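Matching sites in uncharacterized protein from Bombyx mori, a protein that probably reduces carbonyl compounds with NADPH as cosubstrate, as expected of a member of the aldo-keto reductase family with a TIM-barrel fold (PDB 5AZ1 (chain A, 2.30 Å), residues Q197-L202 and V221-F226), and in its relative aldo-keto reductase 2E from Bombyx mori (PDB 3WCZ (chain B, 1.30 Å), residues Q180-P185 and M204-F209). Structure 2 is superposed on structure 1 by the backbone atoms of these residues (RMSD 0.33 Å); each is numbered along its deposited sequence.

Structure 1 (5AZ1). With NDP (NADPH dihydro-nicotinamide-adenine-dinucleotide phosphate), chain C.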
loop_
_atom_site.group_PDB
_atom_site.type_symbol
_atom_site.label_atom_id
_atom_site.label_comp_id
_atom_site.label_asym_id
_atom_site.label_seq_id
_atom_site.Cartn_x
_atom_site.Cartn_y
_atom_site.Cartn_z
ATOM N N GLN A 197 -4.668 -4.550 0.394
ATOM C CA GLN A 197 -4.021 -3.294 0.709
ATOM C C GLN A 197 -5.050 -2.192 0.826
ATOM O O GLN A 197 -5.747 -1.884 -0.141
ATOM C CB GLN A 197 -2.896 -2.932 -0.300
ATOM C CG GLN A 197 -2.157 -1.669 0.067
ATOM C CD GLN A 197 -1.049 -1.254 -0.943
ATOM O OE1 GLN A 197 -1.114 -0.192 -1.460
ATOM N NE2 GLN A 197 -0.019 -2.072 -1.138
ATOM N N ILE A 198 -5.074 -1.532 1.984
ATOM C CA ILE A 198 -6.144 -0.545 2.293
ATOM C C ILE A 198 -5.598 0.483 3.219
ATOM O O ILE A 198 -4.572 0.249 3.858
ATOM C CB ILE A 198 -7.311 -1.201 3.081
ATOM C CG1 ILE A 198 -6.759 -2.027 4.278
ATOM C CG2 ILE A 198 -8.128 -2.084 2.177
ATOM C CD1 ILE A 198 -7.801 -2.667 5.153
ATOM N N GLU A 199 -6.326 1.590 3.356
ATOM C CA GLU A 199 -5.980 2.585 4.362
ATOM C C GLU A 199 -6.189 2.093 5.776
ATOM O O GLU A 199 -7.280 1.626 6.122
ATOM C CB GLU A 199 -6.794 3.847 4.161
ATOM C CG GLU A 199 -6.290 4.950 5.081
ATOM C CD GLU A 199 -7.161 6.228 5.058
ATOM O OE1 GLU A 199 -7.888 6.494 4.051
ATOM O OE2 GLU A 199 -7.071 6.957 6.084
ATOM N N VAL A 200 -5.131 2.144 6.577
ATOM C CA VAL A 200 -5.206 1.890 8.025
ATOM C C VAL A 200 -4.316 2.854 8.720
ATOM O O VAL A 200 -3.202 3.052 8.307
ATOM C CB VAL A 200 -4.758 0.503 8.454
ATOM C CG1 VAL A 200 -5.262 0.194 9.881
ATOM C CG2 VAL A 200 -5.285 -0.553 7.486
ATOM N N ASN A 201 -4.823 3.487 9.767
ATOM C CA ASN A 201 -4.060 4.433 10.597
ATOM C C ASN A 201 -4.834 4.627 11.948
ATOM O O ASN A 201 -5.781 3.880 12.233
ATOM C CB ASN A 201 -3.840 5.755 9.824
ATOM C CG ASN A 201 -5.112 6.300 9.238
ATOM O OD1 ASN A 201 -6.092 6.529 9.980
ATOM N ND2 ASN A 201 -5.119 6.560 7.887
ATOM N N LEU A 202 -4.391 5.551 12.805
ATOM C CA LEU A 202 -4.981 5.654 14.147
ATOM C C LEU A 202 -6.474 6.137 14.153
ATOM O O LEU A 202 -7.267 5.658 14.963
ATOM C CB LEU A 202 -4.093 6.473 15.034
ATOM C CG LEU A 202 -2.746 5.829 15.296
ATOM C CD1 LEU A 202 -1.821 6.921 15.828
ATOM C CD2 LEU A 202 -2.803 4.657 16.299
ATOM N N VAL A 221 -2.215 -4.845 4.379
ATOM C CA VAL A 221 -1.109 -3.933 4.155
ATOM C C VAL A 221 -1.692 -2.537 4.214
ATOM O O VAL A 221 -2.603 -2.245 3.466
ATOM C CB VAL A 221 -0.439 -4.201 2.792
ATOM C CG1 VAL A 221 0.568 -3.072 2.441
ATOM C CG2 VAL A 221 0.222 -5.572 2.787
ATOM N N ALA A 222 -1.154 -1.704 5.102
ATOM C CA ALA A 222 -1.697 -0.392 5.374
ATOM C C ALA A 222 -1.014 0.638 4.511
ATOM O O ALA A 222 0.187 0.835 4.684
ATOM C CB ALA A 222 -1.455 -0.017 6.842
ATOM N N TYR A 223 -1.750 1.278 3.612
ATOM C CA TYR A 223 -1.299 2.545 3.068
ATOM C C TYR A 223 -1.799 3.718 3.854
ATOM O O TYR A 223 -2.733 3.573 4.609
ATOM C CB TYR A 223 -1.685 2.682 1.616
ATOM C CG TYR A 223 -3.129 2.935 1.194
ATOM C CD1 TYR A 223 -3.716 4.211 1.321
ATOM C CD2 TYR A 223 -3.856 1.974 0.540
ATOM C CE1 TYR A 223 -4.985 4.464 0.858
ATOM C CE2 TYR A 223 -5.118 2.215 0.074
ATOM C CZ TYR A 223 -5.690 3.466 0.213
ATOM O OH TYR A 223 -6.951 3.733 -0.322
ATOM N N SER A 224 -1.224 4.906 3.590
ATOM C CA SER A 224 -1.441 6.121 4.418
ATOM C C SER A 224 -1.464 5.801 5.912
ATOM O O SER A 224 -2.361 6.200 6.636
ATOM C CB SER A 224 -2.708 6.862 4.045
ATOM O OG SER A 224 -2.751 7.210 2.635
ATOM N N PRO A 225 -0.437 5.122 6.375
ATOM C CA PRO A 225 -0.383 4.723 7.775
ATOM C C PRO A 225 -0.261 5.855 8.791
ATOM O O PRO A 225 -0.478 5.610 9.976
ATOM C CB PRO A 225 0.833 3.782 7.816
ATOM C CG PRO A 225 1.729 4.340 6.736
ATOM C CD PRO A 225 0.812 4.789 5.642
ATOM N N PHE A 226 0.072 7.067 8.356
ATOM C CA PHE A 226 0.129 8.234 9.256
ATOM C C PHE A 226 -1.153 9.054 9.192
ATOM O O PHE A 226 -1.287 10.033 9.903
ATOM C CB PHE A 226 1.313 9.130 8.890
ATOM C CG PHE A 226 2.649 8.500 9.142
ATOM C CD1 PHE A 226 2.982 8.056 10.366
ATOM C CD2 PHE A 226 3.573 8.382 8.131
ATOM C CE1 PHE A 226 4.204 7.448 10.597
ATOM C CE2 PHE A 226 4.767 7.777 8.331
ATOM C CZ PHE A 226 5.116 7.342 9.572
HETATM P PA NDP C . 1.974 8.277 4.389
HETATM O O1A NDP C . 0.974 8.063 5.529
HETATM O O2A NDP C . 3.100 7.332 4.143
HETATM O O5B NDP C . 2.680 9.711 4.753
HETATM C C5B NDP C . 3.462 10.433 3.815
HETATM C C4B NDP C . 4.001 11.703 4.466
HETATM O O4B NDP C . 4.593 11.431 5.748
HETATM C C3B NDP C . 5.077 12.383 3.593
HETATM O O3B NDP C . 4.659 13.705 3.283
HETATM C C2B NDP C . 6.361 12.302 4.425
HETATM O O2B NDP C . 7.262 13.403 4.273
HETATM C C1B NDP C . 5.844 12.134 5.843
HETATM N N9A NDP C . 6.662 11.282 6.698
HETATM C C8A NDP C . 7.064 10.018 6.435
HETATM N N7A NDP C . 7.763 9.510 7.466
HETATM C C5A NDP C . 7.765 10.456 8.423
HETATM C C6A NDP C . 8.334 10.548 9.767
HETATM N N6A NDP C . 9.017 9.460 10.237
HETATM N N1A NDP C . 8.139 11.731 10.445
HETATM C C2A NDP C . 7.454 12.784 9.925
HETATM N N3A NDP C . 6.895 12.760 8.699
HETATM C C4A NDP C . 7.029 11.633 7.928
HETATM O O3 NDP C . 1.136 8.659 3.078
HETATM P PN NDP C . 1.068 7.855 1.698
HETATM O O1N NDP C . -0.392 7.769 1.373
HETATM O O2N NDP C . 2.038 8.459 0.691
HETATM O O5D NDP C . 1.742 6.427 2.124
HETATM C C5D NDP C . 1.389 5.263 1.494
HETATM C C4D NDP C . 2.135 4.690 0.305
HETATM O O4D NDP C . 1.213 3.595 0.070
HETATM C C3D NDP C . 2.251 5.334 -1.079
HETATM O O3D NDP C . 3.564 5.776 -1.331
HETATM C C2D NDP C . 1.920 4.164 -2.000
HETATM O O2D NDP C . 3.074 3.294 -2.090
HETATM C C1D NDP C . 0.743 3.505 -1.264
HETATM N N1N NDP C . -0.686 4.036 -1.473
HETATM C C2N NDP C . -1.587 3.159 -2.008
HETATM C C3N NDP C . -2.927 3.475 -2.300
HETATM C C7N NDP C . -3.851 2.423 -2.883
HETATM O O7N NDP C . -4.907 2.841 -3.372
HETATM N N7N NDP C . -3.524 1.086 -2.886
HETATM C C4N NDP C . -3.441 4.894 -2.068
HETATM C C5N NDP C . -2.415 5.764 -1.461
HETATM C C6N NDP C . -1.126 5.308 -1.193
HETATM P P2B NDP C . 8.530 13.401 3.254
HETATM O O1X NDP C . 8.189 12.552 2.013
HETATM O O2X NDP C . 8.532 14.845 2.824
HETATM O O3X NDP C . 9.592 12.814 4.144
#
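Gln-197 holds CG beside its carbonyl carbon (chi1 -176°) and runs straight on, lying across Val-221, whose CG1, likewise beside its carbonyl carbon (chi1 170°), stands 3.8 Å from Gln-197 NE2. The pair belongs to neighbouring parallel strands, 195-199 and 219-223, of the TIM barrel, joined by helix 207-215 in a beta-alpha-beta crossover. Ile-198 N bonds to Val-221 O at 3.0 Å. Gln-197 NE2 is hydrogen-bonded to Asp-70, and OE1 accepts from N7N of NADPH at 3.1 Å. The nicotinamide lies over one face of the Tyr-223 ring, with C3N 3.3 Å above its plane; Glu-199 N lies over the opposite face, and the hydroxyl bonds to Asn-176. Asn-201 ND2 bridges Ser-224 O (3.0 Å) and Glu-199 OE2 (2.7 Å), which also accepts from Thr-312 N; Ser-224 OG bonds to phosphate oxygen O1N. Leu-202 touches Asn-263 and Tyr-266 of helix 259-269.

Structure 2 (3WCZ). With NAP (NADP nicotinamide-adenine-dinucleotide phosphate), chain D.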
loop_
_atom_site.group_PDB
_atom_site.type_symbol
_atom_site.label_atom_id
_atom_site.label_comp_id
_atom_site.label_asym_id
_atom_site.label_seq_id
_atom_site.Cartn_x
_atom_site.Cartn_y
_atom_site.Cartn_z
ATOM N N GLN B 180 -4.652 -4.470 0.147
ATOM C CA GLN B 180 -4.010 -3.231 0.557
ATOM C C GLN B 180 -5.072 -2.165 0.794
ATOM O O GLN B 180 -5.811 -1.785 -0.130
ATOM C CB GLN B 180 -2.987 -2.782 -0.501
ATOM C CG GLN B 180 -2.348 -1.435 -0.181
ATOM C CD GLN B 180 -1.252 -0.927 -1.103
ATOM O OE1 GLN B 180 -1.260 0.266 -1.453
ATOM N NE2 GLN B 180 -0.318 -1.773 -1.492
ATOM N N ILE B 181 -5.181 -1.728 2.043
ATOM C CA ILE B 181 -6.263 -0.835 2.459
ATOM C C ILE B 181 -5.702 0.238 3.402
ATOM O O ILE B 181 -4.576 0.121 3.919
ATOM C CB ILE B 181 -7.417 -1.622 3.146
ATOM C CG1 ILE B 181 -6.886 -2.429 4.314
ATOM C CG2 ILE B 181 -8.093 -2.509 2.117
ATOM C CD1 ILE B 181 -7.985 -3.074 5.187
ATOM N N GLU B 182 -6.485 1.284 3.623
ATOM C CA GLU B 182 -6.069 2.372 4.500
ATOM C C GLU B 182 -6.166 1.976 5.957
ATOM O O GLU B 182 -7.251 1.643 6.419
ATOM C CB GLU B 182 -6.941 3.602 4.253
ATOM C CG GLU B 182 -6.453 4.767 5.055
ATOM C CD GLU B 182 -7.231 6.040 4.864
ATOM O OE1 GLU B 182 -7.806 6.284 3.793
ATOM O OE2 GLU B 182 -7.221 6.856 5.802
ATOM N N VAL B 183 -5.052 2.030 6.686
ATOM C CA VAL B 183 -5.073 1.767 8.119
ATOM C C VAL B 183 -4.180 2.759 8.833
ATOM O O VAL B 183 -2.985 2.891 8.518
ATOM C CB VAL B 183 -4.677 0.314 8.506
ATOM C CG1 VAL B 183 -5.068 0.054 9.948
ATOM C CG2 VAL B 183 -5.325 -0.699 7.581
ATOM N N ASN B 184 -4.776 3.458 9.803
ATOM C CA ASN B 184 -4.090 4.483 10.582
ATOM C C ASN B 184 -5.003 4.787 11.783
ATOM O O ASN B 184 -6.072 4.188 11.911
ATOM C CB ASN B 184 -3.790 5.716 9.712
ATOM C CG ASN B 184 -5.021 6.236 9.013
ATOM O OD1 ASN B 184 -6.062 6.447 9.658
ATOM N ND2 ASN B 184 -4.946 6.388 7.695
ATOM N N PRO B 185 -4.579 5.690 12.697
ATOM C CA PRO B 185 -5.338 5.749 13.956
ATOM C C PRO B 185 -6.761 6.251 13.832
ATOM O O PRO B 185 -7.609 5.909 14.665
ATOM C CB PRO B 185 -4.506 6.720 14.828
ATOM C CG PRO B 185 -3.085 6.530 14.320
ATOM C CD PRO B 185 -3.259 6.338 12.808
ATOM N N MET B 204 -1.785 -4.948 3.694
ATOM C CA MET B 204 -0.869 -3.819 3.585
ATOM C C MET B 204 -1.655 -2.576 3.980
ATOM O O MET B 204 -2.791 -2.404 3.543
ATOM C CB MET B 204 -0.302 -3.671 2.165
ATOM C CG MET B 204 0.677 -4.758 1.773
ATOM S SD MET B 204 1.268 -4.626 0.055
ATOM C CE MET B 204 2.398 -3.227 0.200
ATOM N N ALA B 205 -1.063 -1.755 4.858
ATOM C CA ALA B 205 -1.683 -0.547 5.391
ATOM C C ALA B 205 -1.135 0.695 4.718
ATOM O O ALA B 205 0.027 1.112 4.950
ATOM C CB ALA B 205 -1.424 -0.472 6.914
ATOM N N TYR B 206 -1.956 1.289 3.856
ATOM C CA TYR B 206 -1.595 2.538 3.213
ATOM C C TYR B 206 -2.002 3.762 4.042
ATOM O O TYR B 206 -2.779 3.657 4.976
ATOM C CB TYR B 206 -2.096 2.574 1.773
ATOM C CG TYR B 206 -3.547 2.803 1.464
ATOM C CD1 TYR B 206 -4.178 4.015 1.720
ATOM C CD2 TYR B 206 -4.260 1.835 0.777
ATOM C CE1 TYR B 206 -5.489 4.245 1.318
ATOM C CE2 TYR B 206 -5.569 2.051 0.388
ATOM C CZ TYR B 206 -6.160 3.266 0.633
ATOM O OH TYR B 206 -7.436 3.536 0.235
ATOM N N SER B 207 -1.421 4.901 3.663
ATOM C CA SER B 207 -1.521 6.163 4.408
ATOM C C SER B 207 -1.385 5.913 5.903
ATOM O O SER B 207 -2.223 6.326 6.690
ATOM C CB SER B 207 -2.824 6.899 4.070
ATOM O OG SER B 207 -2.940 7.214 2.684
ATOM N N PRO B 208 -0.309 5.228 6.292
ATOM C CA PRO B 208 -0.153 4.795 7.684
ATOM C C PRO B 208 -0.027 5.944 8.694
ATOM O O PRO B 208 -0.294 5.715 9.879
ATOM C CB PRO B 208 1.137 3.985 7.656
ATOM C CG PRO B 208 1.923 4.571 6.540
ATOM C CD PRO B 208 0.865 4.867 5.482
ATOM N N PHE B 209 0.366 7.146 8.259
ATOM C CA PHE B 209 0.484 8.253 9.196
ATOM C C PHE B 209 -0.836 8.988 9.401
ATOM O O PHE B 209 -0.915 9.893 10.262
ATOM C CB PHE B 209 1.594 9.207 8.769
ATOM C CG PHE B 209 2.965 8.574 8.788
ATOM C CD1 PHE B 209 3.493 8.058 9.965
ATOM C CD2 PHE B 209 3.710 8.475 7.642
ATOM C CE1 PHE B 209 4.761 7.492 9.961
ATOM C CE2 PHE B 209 4.960 7.954 7.639
ATOM C CZ PHE B 209 5.491 7.452 8.789
HETATM P PA NAP D . 1.945 8.478 4.378
HETATM O O1A NAP D . 3.064 7.527 4.296
HETATM O O2A NAP D . 0.710 8.198 5.084
HETATM O O5B NAP D . 2.393 9.919 4.775
HETATM C C5B NAP D . 3.471 10.544 4.145
HETATM C C4B NAP D . 3.830 11.901 4.731
HETATM O O4B NAP D . 4.421 11.720 6.032
HETATM C C3B NAP D . 4.762 12.736 3.939
HETATM O O3B NAP D . 4.336 14.070 4.071
HETATM C C2B NAP D . 6.043 12.499 4.583
HETATM O O2B NAP D . 6.988 13.535 4.400
HETATM C C1B NAP D . 5.682 12.346 6.036
HETATM N N9A NAP D . 6.543 11.506 6.841
HETATM C C8A NAP D . 7.079 10.330 6.454
HETATM N N7A NAP D . 7.719 9.743 7.446
HETATM C C5A NAP D . 7.615 10.563 8.539
HETATM C C6A NAP D . 8.082 10.478 9.854
HETATM N N6A NAP D . 8.863 9.428 10.345
HETATM N N1A NAP D . 7.773 11.502 10.669
HETATM C C2A NAP D . 7.040 12.529 10.242
HETATM N N3A NAP D . 6.563 12.640 8.990
HETATM C C4A NAP D . 6.845 11.640 8.140
HETATM O O3 NAP D . 1.566 8.825 2.840
HETATM P PN NAP D . 0.643 8.267 1.668
HETATM O O1N NAP D . 1.388 8.578 0.422
HETATM O O2N NAP D . -0.724 8.824 1.858
HETATM O O5D NAP D . 0.526 6.695 1.870
HETATM C C5D NAP D . 1.649 5.881 1.814
HETATM C C4D NAP D . 1.757 4.986 0.573
HETATM O O4D NAP D . 0.697 4.049 0.519
HETATM C C3D NAP D . 1.652 5.705 -0.733
HETATM O O3D NAP D . 2.799 6.475 -1.029
HETATM C C2D NAP D . 1.376 4.616 -1.645
HETATM O O2D NAP D . 2.527 3.855 -1.879
HETATM C C1D NAP D . 0.353 3.829 -0.854
HETATM N N1N NAP D . -1.069 4.146 -1.034
HETATM C C2N NAP D . -1.869 3.297 -1.704
HETATM C C3N NAP D . -3.202 3.585 -1.857
HETATM C C7N NAP D . -4.025 2.575 -2.564
HETATM O O7N NAP D . -3.688 1.370 -2.649
HETATM N N7N NAP D . -5.236 2.988 -2.991
HETATM C C4N NAP D . -3.746 4.796 -1.390
HETATM C C5N NAP D . -2.911 5.669 -0.678
HETATM C C6N NAP D . -1.581 5.298 -0.526
HETATM P P2B NAP D . 8.451 13.272 3.803
HETATM O O1X NAP D . 9.055 14.687 3.720
HETATM O O2X NAP D . 9.192 12.452 4.766
HETATM O O3X NAP D . 8.273 12.629 2.451
HETATM O O HOH W 1 -9.099 1.557 2.226
#
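A chi1 of 176° sets CG of Gln-180 beside its carbonyl carbon, and the extended chain lies across Met-204, which sends CG beside its own N (chi1 -70°) and bends at chi3 (74°), bringing methyl CE 3.5 Å from Gln-180 NE2. A weak N-H...S bond from Gln-180 NE2 to Met-204 SD spans 3.6 Å. Ile-181 N bonds to Met-204 O at 2.9 Å. Gln-180 NE2 is hydrogen-bonded to Asp-53, and OE1 stands 2.9 Å from NADP O7N. The nicotinamide lies over one face of the Tyr-206 ring, with C4N 3.1 Å above its plane; Glu-182 N lies over the opposite face, and the hydroxyl bonds to Asn-159. Asn-184 ND2 bridges Ser-207 O (2.9 Å) and Glu-182 OE2 (3.0 Å), which also accepts from Val-294 N; Ser-207 OG bonds to phosphate oxygen O2N. Pro-185 touches Leu-245 of helix 241-251.

Comparison
Both structures hold the NADP(H) cofactor at the same place, and the compared CA atoms coincide within the error. Gln-197(A), Glu-199(A), Asn-201(A), Tyr-223(A) and Ser-224(A) keep their places with their counterparts, as do the amide bridge from Asn-201(A) ND2 to Ser-224(A) O and Glu-199(A) OE2 and its equivalent from Asn-184(B). The main exchange is Val-221(A) against Met-204(B), whose CB atoms stand 0.8 Å apart after superposition. CG2 of Val-221(A) and CG of Met-204(B) fall near each other, 1.4 Å apart. SD and CE of Met-204(B) lie beyond, with no counterpart in Val-221(A), whereas CG1 of Val-221(A) has none in Met-204(B). Contact with the glutamine persists: Val-221(A) CB lies 4.1 Å from Gln-197(A) CG, and Met-204(B) CB lies 3.8 Å from Gln-180(B) CG. The longer chain adds a sulfur to this buried surface, which valine cannot offer. At Leu-202(A) against Pro-185(B) the CB atoms coincide within the error, and the two CG atoms are 1.2 Å apart after superposition. CD1 and CD2 of Leu-202(A), the two methyls of its branched end, have no counterpart in Pro-185(B), whose CD instead closes the ring onto its own backbone nitrogen, so the backbone N of Pro-185(B) has no hydrogen to donate, whereas that of Leu-202(A) has one.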